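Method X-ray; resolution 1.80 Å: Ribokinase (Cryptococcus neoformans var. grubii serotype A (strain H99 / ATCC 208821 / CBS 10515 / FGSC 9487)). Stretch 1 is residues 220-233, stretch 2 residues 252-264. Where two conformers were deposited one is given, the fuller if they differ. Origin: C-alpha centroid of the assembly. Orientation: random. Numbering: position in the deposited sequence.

Stretch 1 (220-233) LQAKASAGILELHE
Stretch 2, residues 252-264: ILCYEPGKEVGYL

Residues from 220 run as an α-helix, phi/psi near -64/-43 through His232, with i-to-i+4 hydrogen bonds such as Ile228 N to Ala224 O (2.9 Å) and His232 N to Ile228 O (2.9 Å); Glu233 relaxes to -85/-6. Residues 252–264 form a β-hairpin. Residues 252–255 are extended, phi -114 to -140 and psi 122 to 154. The strands pair through Ile252 N to Leu264 O (2.9 Å), Leu264 N to Ile252 O (3.0 Å), Cys254 N to Gly262 O (2.9 Å) and Gly262 N to Cys254 O (2.7 Å). A type II turn from Glu256 to Lys259 lies between them, closed by Lys259 N to Glu256 O (2.8 Å). Pro257, at -45/124, takes its first corner, which suits proline's fixed phi; Gly258, at 82/-2, takes the positive phi that glycine accepts readily. The salt bridge from Lys259 NZ to Glu256 OE1 (3.1 Å) spans the same turn.

The helix runs nearly parallel to strand 252–255, with axes 9.6 Å apart at closest approach and crossing at -24°. In register, Ser225 CA lies 6.5 Å from Val261 CA, Ile228 CA 7.5 Å from Tyr255 CA, and His232 CA 7.5 Å from Pro257 CA. Strand alternation turns Leu253 and Tyr255 toward the helix and Cys254 away.

Small residues admit Leu253 (m, t): Ala224 CB touches its CD1 at 3.5 Å, and Ser225 OG lies 3.5 Å from its CD2. Ser225 (m) suits this apolar setting because its hydroxyl is bonded to its own helix, OG donating to Gln221 O at 3.0 Å. Ile228 (m, t) points toward the hairpin, and its branched apolar side chain contacts both Leu253 and Tyr255, its CD1 3.7 Å from Leu253 CB and its CG2 3.5 Å from Tyr255 CB. Leu229 (m, t) starts sideways, but its end comes nearer: CD2 is 3.8 Å from both Tyr255 CE1 and Val261 CG2. Val261 (t) also approaches Ser225, with CG1 3.6 Å from OG.

At the C-terminal part of the helix, His232 (t, chi2 70°) receives the edge of Tyr255 (t, chi2 80°) on its ring face; the centroids are 5.1 Å apart and the planes meet at 65°. Tyr255 OH lies over that face, 3.1 Å from His232 CD2, and accepts from Gly258 N (2.9 Å, 167°), so tyrosine ties strand to turn while packing on the helix. His232 CE1 also reaches Pro257 CB at 4.1 Å.

Toward the N-terminal part, the long side chain of Gln221 (t, t, chi3 137°) places NE2 over one face of Tyr263 (t, chi2 78°), 3.7 Å from CZ. A water accepts from Gln221 NE2 (3.0 Å to its O) and donates weakly to Tyr263 OH (3.4 Å), so one water links the two polar groups.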

# COMPACT_ATOMS: atom_id res chain seq x y z
N LEU A 220 -0.42 26.77 26.23
CA LEU A 220 -0.59 25.61 25.37
C LEU A 220 -2.06 25.35 25.07
O LEU A 220 -2.42 25.10 23.91
CB LEU A 220 0.06 24.39 26.01
CG LEU A 220 0.02 23.12 25.16
CD1 LEU A 220 0.41 23.39 23.70
CD2 LEU A 220 0.94 22.07 25.77
N GLN A 221 -2.93 25.39 26.09
CA GLN A 221 -4.35 25.14 25.85
C GLN A 221 -4.88 26.11 24.81
O GLN A 221 -5.56 25.71 23.86
CB GLN A 221 -5.16 25.26 27.15
CG GLN A 221 -6.62 24.87 26.96
CD GLN A 221 -7.52 25.19 28.13
OE1 GLN A 221 -8.65 25.68 27.94
NE2 GLN A 221 -7.05 24.90 29.36
N ALA A 222 -4.55 27.39 24.96
CA ALA A 222 -5.01 28.42 24.04
C ALA A 222 -4.46 28.20 22.63
O ALA A 222 -5.20 28.28 21.65
CB ALA A 222 -4.61 29.81 24.55
N LYS A 223 -3.14 27.96 22.50
CA LYS A 223 -2.54 27.84 21.17
C LYS A 223 -2.97 26.56 20.49
O LYS A 223 -3.18 26.53 19.26
CB LYS A 223 -1.01 27.87 21.26
CG LYS A 223 -0.42 29.17 21.72
CD LYS A 223 -0.58 30.25 20.68
CE LYS A 223 0.10 31.53 21.15
NZ LYS A 223 0.14 32.53 20.05
N ALA A 224 -3.06 25.46 21.26
CA ALA A 224 -3.51 24.21 20.65
C ALA A 224 -4.97 24.28 20.25
O ALA A 224 -5.35 23.71 19.22
CB ALA A 224 -3.27 23.04 21.62
N SER A 225 -5.80 25.00 21.03
CA SER A 225 -7.22 25.14 20.65
C SER A 225 -7.35 25.90 19.34
O SER A 225 -8.09 25.48 18.44
CB SER A 225 -8.00 25.87 21.74
OG SER A 225 -8.25 25.04 22.85
N ALA A 226 -6.64 27.03 19.23
CA ALA A 226 -6.63 27.78 17.98
C ALA A 226 -6.04 26.95 16.85
O ALA A 226 -6.53 27.00 15.71
CB ALA A 226 -5.86 29.10 18.14
N GLY A 227 -5.02 26.14 17.14
CA GLY A 227 -4.44 25.29 16.11
C GLY A 227 -5.41 24.25 15.59
O GLY A 227 -5.44 23.95 14.40
N ILE A 228 -6.24 23.69 16.48
CA ILE A 228 -7.27 22.75 16.04
C ILE A 228 -8.25 23.45 15.10
O ILE A 228 -8.61 22.93 14.03
CB ILE A 228 -8.00 22.15 17.25
CG1 ILE A 228 -7.11 21.13 17.97
CG2 ILE A 228 -9.30 21.48 16.79
CD1 ILE A 228 -7.73 20.70 19.34
N LEU A 229 -8.71 24.63 15.50
CA LEU A 229 -9.69 25.34 14.67
C LEU A 229 -9.08 25.73 13.33
O LEU A 229 -9.77 25.71 12.29
CB LEU A 229 -10.22 26.58 15.40
CG LEU A 229 -11.03 26.31 16.67
CD1 LEU A 229 -11.35 27.58 17.41
CD2 LEU A 229 -12.34 25.56 16.30
N GLU A 230 -7.81 26.11 13.33
CA GLU A 230 -7.11 26.44 12.09
C GLU A 230 -6.97 25.22 11.19
O GLU A 230 -7.20 25.28 9.97
CB GLU A 230 -5.73 27.01 12.41
CG GLU A 230 -5.01 27.37 11.13
CD GLU A 230 -3.74 28.19 11.31
OE1 GLU A 230 -3.46 28.68 12.43
OE2 GLU A 230 -3.03 28.35 10.28
N LEU A 231 -6.58 24.09 11.78
CA LEU A 231 -6.44 22.86 11.03
C LEU A 231 -7.76 22.49 10.38
O LEU A 231 -7.80 22.14 9.20
CB LEU A 231 -5.94 21.74 11.95
CG LEU A 231 -5.69 20.38 11.33
CD1 LEU A 231 -4.70 20.51 10.17
CD2 LEU A 231 -5.16 19.36 12.38
N HIS A 232 -8.87 22.64 11.13
CA HIS A 232 -10.18 22.31 10.60
C HIS A 232 -10.45 23.02 9.28
O HIS A 232 -11.03 22.44 8.36
CB HIS A 232 -11.27 22.68 11.62
CG HIS A 232 -12.66 22.56 11.10
ND1 HIS A 232 -13.24 21.34 10.82
CD2 HIS A 232 -13.61 23.50 10.83
CE1 HIS A 232 -14.48 21.53 10.40
NE2 HIS A 232 -14.72 22.83 10.38
N GLU A 233 -10.07 24.30 9.19
CA GLU A 233 -10.35 25.14 8.03
C GLU A 233 -9.33 24.99 6.92
O GLU A 233 -9.53 25.58 5.84
CB GLU A 233 -10.38 26.62 8.42
CG GLU A 233 -11.25 26.95 9.58
CD GLU A 233 -12.69 27.11 9.20
OE1 GLU A 233 -12.98 27.46 8.03
OE2 GLU A 233 -13.54 26.87 10.07
N ILE A 252 -6.40 17.30 27.78
CA ILE A 252 -6.70 16.99 26.39
C ILE A 252 -7.71 17.99 25.85
O ILE A 252 -8.51 18.57 26.59
CB ILE A 252 -7.25 15.55 26.18
CG1 ILE A 252 -8.62 15.41 26.83
CG2 ILE A 252 -6.33 14.51 26.78
CD1 ILE A 252 -9.42 14.25 26.29
N LEU A 253 -7.66 18.18 24.53
CA LEU A 253 -8.64 18.96 23.78
C LEU A 253 -9.41 18.03 22.84
O LEU A 253 -8.84 17.11 22.25
CB LEU A 253 -7.93 20.05 22.98
CG LEU A 253 -7.21 21.13 23.80
CD1 LEU A 253 -6.32 22.02 22.92
CD2 LEU A 253 -8.23 21.99 24.52
N CYS A 254 -10.70 18.25 22.71
CA CYS A 254 -11.55 17.44 21.86
C CYS A 254 -12.35 18.37 20.96
O CYS A 254 -12.87 19.39 21.43
CB CYS A 254 -12.47 16.54 22.72
SG CYS A 254 -13.75 15.60 21.83
N TYR A 255 -12.44 18.02 19.68
CA TYR A 255 -13.14 18.86 18.70
C TYR A 255 -13.92 17.97 17.75
O TYR A 255 -13.34 17.12 17.08
CB TYR A 255 -12.15 19.73 17.91
CG TYR A 255 -12.79 20.43 16.73
CD1 TYR A 255 -13.54 21.58 16.91
CD2 TYR A 255 -12.65 19.93 15.44
CE1 TYR A 255 -14.13 22.22 15.84
CE2 TYR A 255 -13.24 20.56 14.36
CZ TYR A 255 -13.98 21.71 14.57
OH TYR A 255 -14.58 22.36 13.51
N GLU A 256 -15.23 18.18 17.69
CA GLU A 256 -16.04 17.64 16.60
C GLU A 256 -16.32 18.73 15.58
O GLU A 256 -16.53 19.89 15.95
CB GLU A 256 -17.38 17.07 17.10
CG GLU A 256 -17.21 16.00 18.14
CD GLU A 256 -18.54 15.47 18.60
OE1 GLU A 256 -19.08 16.01 19.59
OE2 GLU A 256 -19.06 14.55 17.94
N PRO A 257 -16.31 18.36 14.30
CA PRO A 257 -16.50 19.35 13.24
C PRO A 257 -17.64 20.32 13.52
O PRO A 257 -18.77 19.89 13.80
CB PRO A 257 -16.80 18.49 12.01
CG PRO A 257 -16.04 17.24 12.26
CD PRO A 257 -16.13 17.00 13.76
N GLY A 258 -17.33 21.61 13.51
CA GLY A 258 -18.31 22.65 13.69
C GLY A 258 -18.67 22.95 15.12
O GLY A 258 -19.48 23.85 15.36
N LYS A 259 -18.12 22.22 16.09
CA LYS A 259 -18.53 22.41 17.48
C LYS A 259 -17.45 23.19 18.24
O LYS A 259 -16.44 23.63 17.67
CB LYS A 259 -18.82 21.07 18.15
CG LYS A 259 -19.94 20.29 17.46
CD LYS A 259 -20.25 19.00 18.22
CE LYS A 259 -21.38 18.18 17.57
NZ LYS A 259 -21.77 17.00 18.42
N GLU A 260 -17.70 23.40 19.53
CA GLU A 260 -16.69 24.01 20.42
C GLU A 260 -15.56 23.05 20.71
O GLU A 260 -15.79 21.86 20.94
CB GLU A 260 -17.30 24.39 21.75
CG GLU A 260 -18.29 25.54 21.68
CD GLU A 260 -17.61 26.87 21.50
OE1 GLU A 260 -16.37 27.00 21.77
OE2 GLU A 260 -18.32 27.79 21.09
N VAL A 261 -14.34 23.58 20.77
CA VAL A 261 -13.22 22.78 21.28
C VAL A 261 -13.44 22.59 22.78
O VAL A 261 -13.57 23.57 23.52
CB VAL A 261 -11.88 23.47 21.02
CG1 VAL A 261 -10.71 22.67 21.72
CG2 VAL A 261 -11.62 23.66 19.51
N GLY A 262 -13.51 21.34 23.23
CA GLY A 262 -13.69 21.05 24.64
C GLY A 262 -12.36 20.75 25.30
O GLY A 262 -11.46 20.21 24.68
N TYR A 263 -12.23 21.11 26.58
CA TYR A 263 -11.00 20.83 27.32
C TYR A 263 -11.31 19.98 28.53
O TYR A 263 -12.24 20.29 29.29
CB TYR A 263 -10.32 22.13 27.77
CG TYR A 263 -9.17 21.87 28.71
CD1 TYR A 263 -7.95 21.44 28.24
CD2 TYR A 263 -9.32 22.05 30.09
CE1 TYR A 263 -6.92 21.19 29.08
CE2 TYR A 263 -8.28 21.81 30.94
CZ TYR A 263 -7.08 21.38 30.43
OH TYR A 263 -6.02 21.12 31.26
N LEU A 264 -10.53 18.92 28.73
CA LEU A 264 -10.58 18.12 29.95
C LEU A 264 -9.22 18.05 30.61
O LEU A 264 -8.22 17.72 29.96
CB LEU A 264 -11.07 16.69 29.66
CG LEU A 264 -12.57 16.44 29.53
CD1 LEU A 264 -13.16 17.16 28.33
CD2 LEU A 264 -12.83 14.95 29.41
O HOH W 1 -4.35 23.92 30.24